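Local coordinates for p800 reaction center core protein (Heliobacterium modesticaldum, PDB 5V8K) that forms the homodimeric core of a photosynthetic reaction center, binding bacteriochlorophylls that harvest light and carry out charge separation, and a [4Fe-4S] cluster that accepts electrons, at residues Y333-H345 against G351-T363. Residues are numbered along the deposited sequence; the frame is centred on the assembly and turned at random.
Sequences YGIATHNTIADIH and GLFAHMTYINIGT. With GBF (Bacteriochlorophyll g), chain X.
I359 and M356 close on the imidazole of H338 from opposite faces, clamping the axial ligand of a bacteriochlorophyll g in the last turns of transmembrane helix 311-344 of this photosystem I-type core, where the irregular 351-363 chain, extended from M356 on, doubles back along it. I359 CD1 lies 3.5 Å above one face of the H338 ring, offset toward the rim. M356 CE covers the other, its chain bent at the thioether (chi3 59°) so that the methyl rests 3.7 Å from the H338 ring centroid while SD touches I341 CG2. With CG anti to the backbone N (chi1 159°), H338 reaches the pigment with ND1, 2.5 Å from the magnesium. Its NE2 points at T357 O in a nearly straight hydrogen bond whose modelled length is too short to be trusted. The same return chain grips the pigment directly, T357 N donating to O1D of the bacteriochlorophyll. One helical turn on from I335, which packs against I359 CG2, the N339 amide pairs with the backbone of I359: OD1 accepts from N and ND2 donates to O, both on lone pairs in the carbonyl planes. This amide also lies flat on the Y358 ring, the planes 9° apart, and Y358 OH bonds D343 OD2, which S466 holds as well. Were Y358 an alanine, the ring under the N339 amide would be gone, and D343 OD2 and W463 NE1 would probably each lose a partner. At the helix end F353 stacks face-to-face on H345, centroids 4.3 Å apart; H345 NE2 bonds H520 of the second subunit, while H345 ND1 donates to I341 O at 3.0 Å.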
loop_
_atom_site.group_PDB
_atom_site.type_symbol
_atom_site.label_atom_id
_atom_site.label_comp_id
_atom_site.label_asym_id
_atom_site.label_seq_id
_atom_site.Cartn_x
_atom_site.Cartn_y
_atom_site.Cartn_z
ATOM N N TYR A 333 -17.152 11.780 -0.679
ATOM C CA TYR A 333 -16.824 10.438 -0.226
ATOM C C TYR A 333 -17.912 9.877 0.684
ATOM O O TYR A 333 -18.137 8.665 0.715
ATOM C CB TYR A 333 -15.446 10.434 0.444
ATOM C CG TYR A 333 -14.293 10.582 -0.560
ATOM C CD1 TYR A 333 -13.992 11.811 -1.130
ATOM C CD2 TYR A 333 -13.540 9.492 -0.953
ATOM C CE1 TYR A 333 -12.972 11.946 -2.079
ATOM C CE2 TYR A 333 -12.499 9.622 -1.906
ATOM C CZ TYR A 333 -12.236 10.853 -2.445
ATOM O OH TYR A 333 -11.250 11.009 -3.367
ATOM N N GLY A 334 -18.607 10.723 1.440
ATOM C CA GLY A 334 -19.698 10.215 2.232
ATOM C C GLY A 334 -20.865 9.738 1.382
ATOM O O GLY A 334 -21.420 8.654 1.605
ATOM N N ILE A 335 -21.266 10.547 0.402
ATOM C CA ILE A 335 -22.315 10.107 -0.512
ATOM C C ILE A 335 -21.902 8.830 -1.230
ATOM O O ILE A 335 -22.697 7.882 -1.355
ATOM C CB ILE A 335 -22.672 11.210 -1.520
ATOM C CG1 ILE A 335 -23.512 12.294 -0.849
ATOM C CG2 ILE A 335 -23.495 10.630 -2.687
ATOM C CD1 ILE A 335 -23.674 13.509 -1.724
ATOM N N ALA A 336 -20.666 8.800 -1.763
ATOM C CA ALA A 336 -20.272 7.667 -2.590
ATOM C C ALA A 336 -20.129 6.420 -1.745
ATOM O O ALA A 336 -20.309 5.313 -2.260
ATOM C CB ALA A 336 -18.963 7.954 -3.340
ATOM N N THR A 337 -19.812 6.579 -0.453
ATOM C CA THR A 337 -19.738 5.426 0.449
ATOM C C THR A 337 -21.136 4.888 0.751
ATOM O O THR A 337 -21.340 3.677 0.753
ATOM C CB THR A 337 -19.029 5.777 1.764
ATOM O OG1 THR A 337 -17.701 6.193 1.481
ATOM C CG2 THR A 337 -18.906 4.566 2.682
ATOM N N HIS A 338 -22.109 5.769 0.987
ATOM C CA HIS A 338 -23.475 5.303 1.204
ATOM C C HIS A 338 -23.962 4.548 -0.025
ATOM O O HIS A 338 -24.408 3.407 0.072
ATOM C CB HIS A 338 -24.420 6.461 1.506
ATOM C CG HIS A 338 -25.866 6.137 1.254
ATOM N ND1 HIS A 338 -26.773 5.916 2.262
ATOM C CD2 HIS A 338 -26.561 5.992 0.103
ATOM C CE1 HIS A 338 -27.961 5.661 1.749
ATOM N NE2 HIS A 338 -27.856 5.695 0.436
ATOM N N ASN A 339 -23.840 5.174 -1.194
ATOM C CA ASN A 339 -24.211 4.530 -2.452
ATOM C C ASN A 339 -23.466 3.223 -2.697
ATOM O O ASN A 339 -24.029 2.298 -3.293
ATOM C CB ASN A 339 -23.958 5.476 -3.606
ATOM C CG ASN A 339 -24.989 6.529 -3.707
ATOM O OD1 ASN A 339 -25.991 6.465 -3.008
ATOM N ND2 ASN A 339 -24.762 7.523 -4.574
ATOM N N THR A 340 -22.205 3.140 -2.270
ATOM C CA THR A 340 -21.427 1.915 -2.436
ATOM C C THR A 340 -22.027 0.794 -1.609
ATOM O O THR A 340 -22.192 -0.331 -2.093
ATOM C CB THR A 340 -19.964 2.149 -2.019
ATOM O OG1 THR A 340 -19.336 3.060 -2.916
ATOM C CG2 THR A 340 -19.119 0.876 -2.010
ATOM N N ILE A 341 -22.341 1.099 -0.342
ATOM C CA ILE A 341 -22.954 0.134 0.568
ATOM C C ILE A 341 -24.284 -0.340 0.006
ATOM O O ILE A 341 -24.611 -1.522 0.079
ATOM C CB ILE A 341 -23.106 0.750 1.971
ATOM C CG1 ILE A 341 -21.731 0.828 2.626
ATOM C CG2 ILE A 341 -24.046 -0.049 2.872
ATOM C CD1 ILE A 341 -21.781 1.630 3.915
ATOM N N ALA A 342 -25.062 0.585 -0.565
ATOM C CA ALA A 342 -26.321 0.267 -1.227
ATOM C C ALA A 342 -26.124 -0.663 -2.443
ATOM O O ALA A 342 -26.828 -1.665 -2.578
ATOM C CB ALA A 342 -27.014 1.580 -1.638
ATOM N N ASP A 343 -25.186 -0.331 -3.346
ATOM C CA ASP A 343 -24.887 -1.182 -4.501
ATOM C C ASP A 343 -24.395 -2.565 -4.070
ATOM O O ASP A 343 -24.734 -3.572 -4.690
ATOM C CB ASP A 343 -23.839 -0.505 -5.398
ATOM C CG ASP A 343 -24.419 0.541 -6.328
ATOM O OD1 ASP A 343 -25.562 0.347 -6.807
ATOM O OD2 ASP A 343 -23.732 1.579 -6.566
ATOM N N ILE A 344 -23.545 -2.628 -3.050
ATOM C CA ILE A 344 -22.970 -3.893 -2.617
ATOM C C ILE A 344 -24.064 -4.841 -2.150
ATOM O O ILE A 344 -24.081 -6.016 -2.530
ATOM C CB ILE A 344 -21.928 -3.660 -1.515
ATOM C CG1 ILE A 344 -20.597 -3.124 -2.104
ATOM C CG2 ILE A 344 -21.624 -4.955 -0.730
ATOM C CD1 ILE A 344 -19.619 -2.631 -1.010
ATOM N N HIS A 345 -25.005 -4.334 -1.324
ATOM C CA HIS A 345 -25.950 -5.158 -0.591
ATOM C C HIS A 345 -27.314 -5.219 -1.258
ATOM O O HIS A 345 -28.277 -5.669 -0.630
ATOM C CB HIS A 345 -26.088 -4.656 0.862
ATOM C CG HIS A 345 -24.846 -4.825 1.673
ATOM N ND1 HIS A 345 -23.882 -3.847 1.764
ATOM C CD2 HIS A 345 -24.392 -5.862 2.410
ATOM C CE1 HIS A 345 -22.886 -4.271 2.525
ATOM N NE2 HIS A 345 -23.163 -5.498 2.917
ATOM N N GLY A 351 -31.947 -7.319 7.042
ATOM C CA GLY A 351 -30.731 -6.875 7.680
ATOM C C GLY A 351 -30.443 -5.395 7.473
ATOM O O GLY A 351 -31.155 -4.664 6.783
ATOM N N LEU A 352 -29.341 -4.967 8.087
ATOM C CA LEU A 352 -29.049 -3.546 8.249
ATOM C C LEU A 352 -28.932 -2.794 6.931
ATOM O O LEU A 352 -29.195 -1.587 6.890
ATOM C CB LEU A 352 -27.748 -3.377 9.035
ATOM C CG LEU A 352 -27.715 -2.172 9.964
ATOM C CD1 LEU A 352 -28.616 -2.395 11.135
ATOM C CD2 LEU A 352 -26.285 -1.883 10.438
ATOM N N PHE A 353 -28.482 -3.455 5.861
ATOM C CA PHE A 353 -28.171 -2.782 4.613
ATOM C C PHE A 353 -29.198 -3.003 3.516
ATOM O O PHE A 353 -28.942 -2.637 2.372
ATOM C CB PHE A 353 -26.812 -3.237 4.119
ATOM C CG PHE A 353 -25.714 -3.068 5.118
ATOM C CD1 PHE A 353 -25.339 -1.803 5.550
ATOM C CD2 PHE A 353 -25.039 -4.171 5.610
ATOM C CE1 PHE A 353 -24.308 -1.650 6.445
ATOM C CE2 PHE A 353 -24.022 -4.022 6.515
ATOM C CZ PHE A 353 -23.635 -2.760 6.918
ATOM N N ALA A 354 -30.348 -3.564 3.820
ATOM C CA ALA A 354 -31.317 -3.857 2.782
ATOM C C ALA A 354 -32.159 -2.637 2.423
ATOM O O ALA A 354 -32.471 -1.794 3.268
ATOM C CB ALA A 354 -32.241 -4.987 3.220
ATOM N N HIS A 355 -32.499 -2.544 1.142
ATOM C CA HIS A 355 -33.402 -1.513 0.642
ATOM C C HIS A 355 -32.934 -0.106 1.017
ATOM O O HIS A 355 -33.683 0.709 1.542
ATOM C CB HIS A 355 -34.811 -1.807 1.138
ATOM C CG HIS A 355 -35.261 -3.191 0.784
ATOM N ND1 HIS A 355 -35.583 -4.142 1.730
ATOM C CD2 HIS A 355 -35.384 -3.800 -0.419
ATOM C CE1 HIS A 355 -35.908 -5.269 1.123
ATOM N NE2 HIS A 355 -35.802 -5.087 -0.181
ATOM N N MET A 356 -31.661 0.177 0.748
ATOM C CA MET A 356 -31.183 1.536 0.893
ATOM C C MET A 356 -31.597 2.371 -0.318
ATOM O O MET A 356 -31.779 1.864 -1.425
ATOM C CB MET A 356 -29.690 1.514 1.076
ATOM C CG MET A 356 -29.263 0.779 2.351
ATOM S SD MET A 356 -27.478 0.625 2.390
ATOM C CE MET A 356 -26.994 2.347 2.330
ATOM N N THR A 357 -31.829 3.652 -0.080
ATOM C CA THR A 357 -32.058 4.594 -1.167
ATOM C C THR A 357 -30.729 5.056 -1.744
ATOM O O THR A 357 -29.757 5.260 -1.013
ATOM C CB THR A 357 -32.867 5.791 -0.656
ATOM O OG1 THR A 357 -34.172 5.331 -0.288
ATOM C CG2 THR A 357 -33.032 6.826 -1.735
ATOM N N TYR A 358 -30.695 5.204 -3.070
ATOM C CA TYR A 358 -29.554 5.791 -3.760
ATOM C C TYR A 358 -29.593 7.305 -3.624
ATOM O O TYR A 358 -30.655 7.916 -3.793
ATOM C CB TYR A 358 -29.563 5.439 -5.244
ATOM C CG TYR A 358 -28.184 5.141 -5.815
ATOM C CD1 TYR A 358 -27.570 3.933 -5.557
ATOM C CD2 TYR A 358 -27.512 6.054 -6.618
ATOM C CE1 TYR A 358 -26.334 3.625 -6.084
ATOM C CE2 TYR A 358 -26.265 5.750 -7.159
ATOM C CZ TYR A 358 -25.688 4.539 -6.881
ATOM O OH TYR A 358 -24.464 4.224 -7.394
ATOM N N ILE A 359 -28.462 7.905 -3.275
ATOM C CA ILE A 359 -28.381 9.357 -3.218
ATOM C C ILE A 359 -28.127 9.863 -4.630
ATOM O O ILE A 359 -27.129 9.506 -5.267
ATOM C CB ILE A 359 -27.290 9.829 -2.248
ATOM C CG1 ILE A 359 -27.640 9.380 -0.831
ATOM C CG2 ILE A 359 -27.177 11.341 -2.313
ATOM C CD1 ILE A 359 -26.547 9.588 0.143
ATOM N N ASN A 360 -29.017 10.712 -5.111
ATOM C CA ASN A 360 -29.041 11.156 -6.496
ATOM C C ASN A 360 -29.180 12.665 -6.521
ATOM O O ASN A 360 -30.262 13.189 -6.270
ATOM C CB ASN A 360 -30.197 10.521 -7.261
ATOM C CG ASN A 360 -30.169 10.873 -8.715
ATOM O OD1 ASN A 360 -29.136 11.272 -9.236
ATOM N ND2 ASN A 360 -31.296 10.716 -9.389
ATOM N N ILE A 361 -28.098 13.338 -6.853
ATOM C CA ILE A 361 -28.003 14.789 -6.916
ATOM C C ILE A 361 -27.374 15.156 -8.255
ATOM O O ILE A 361 -26.375 14.553 -8.648
ATOM C CB ILE A 361 -27.116 15.337 -5.774
ATOM C CG1 ILE A 361 -27.621 14.871 -4.403
ATOM C CG2 ILE A 361 -27.077 16.840 -5.845
ATOM C CD1 ILE A 361 -26.713 15.294 -3.247
ATOM N N GLY A 362 -27.902 16.193 -8.907
ATOM C CA GLY A 362 -27.340 16.708 -10.139
ATOM C C GLY A 362 -26.319 17.807 -9.908
ATOM O O GLY A 362 -25.828 18.017 -8.798
ATOM N N THR A 363 -26.031 18.543 -10.993
ATOM C CA THR A 363 -25.027 19.609 -11.015
ATOM C C THR A 363 -25.628 20.874 -11.632
ATOM O O THR A 363 -25.160 21.369 -12.663
ATOM C CB THR A 363 -23.798 19.153 -11.795
ATOM O OG1 THR A 363 -24.152 18.865 -13.160
ATOM C CG2 THR A 363 -23.200 17.894 -11.151
HETATM MG MG GBF X . -26.662 6.787 4.570
HETATM C CHA GBF X . -29.913 5.534 4.863
HETATM C CHB GBF X . -27.937 9.691 3.639
HETATM C CHC GBF X . -23.479 7.985 4.991
HETATM C CHD GBF X . -25.574 3.664 6.011
HETATM N NA GBF X . -28.524 7.491 4.397
HETATM C C1A GBF X . -29.735 6.949 4.466
HETATM C C2A GBF X . -30.974 7.745 4.130
HETATM C C3A GBF X . -30.279 8.928 3.479
HETATM C C4A GBF X . -28.830 8.688 3.866
HETATM C CMA GBF X . -30.486 8.937 1.954
HETATM C CAA GBF X . -31.922 8.199 5.283
HETATM C CBA GBF X . -31.142 8.735 6.467
HETATM C CGA GBF X . -32.067 9.195 7.580
HETATM O O1A GBF X . -33.285 9.064 7.496
HETATM O O2A GBF X . -31.484 9.723 8.811
HETATM N NB GBF X . -25.817 8.608 4.281
HETATM C C1B GBF X . -26.468 9.705 3.882
HETATM C C2B GBF X . -25.528 10.736 3.730
HETATM C C3B GBF X . -24.294 10.246 4.128
HETATM C C4B GBF X . -24.528 8.913 4.507
HETATM C CMB GBF X . -25.826 12.115 3.215
HETATM C CAB GBF X . -22.997 10.971 4.134
HETATM C CBB GBF X . -22.692 12.165 3.631
HETATM N NC GBF X . -24.939 5.974 5.307
HETATM C C1C GBF X . -23.762 6.590 5.409
HETATM C C2C GBF X . -22.524 5.961 5.918
HETATM C C3C GBF X . -23.312 4.748 6.190
HETATM C C4C GBF X . -24.631 4.766 5.803
HETATM C CMC GBF X . -21.567 5.780 4.717
HETATM C CAC GBF X . -22.746 3.505 6.778
HETATM C CBC GBF X . -21.297 3.442 7.188
HETATM N ND GBF X . -27.401 5.096 5.363
HETATM C C1D GBF X . -27.012 3.893 5.756
HETATM C C2D GBF X . -28.055 2.673 5.923
HETATM C C3D GBF X . -29.078 3.523 5.550
HETATM C C4D GBF X . -28.761 4.868 5.241
HETATM C CMD GBF X . -28.014 1.227 6.322
HETATM C CAD GBF X . -30.559 3.401 5.594
HETATM O OBD GBF X . -31.331 2.390 5.521
HETATM C CBD GBF X . -31.116 4.689 5.106
HETATM C CGD GBF X . -31.924 4.549 3.857
HETATM O O1D GBF X . -31.442 4.388 2.742
HETATM O O2D GBF X . -33.344 4.649 3.946
HETATM C CED GBF X . -34.100 4.187 2.834
#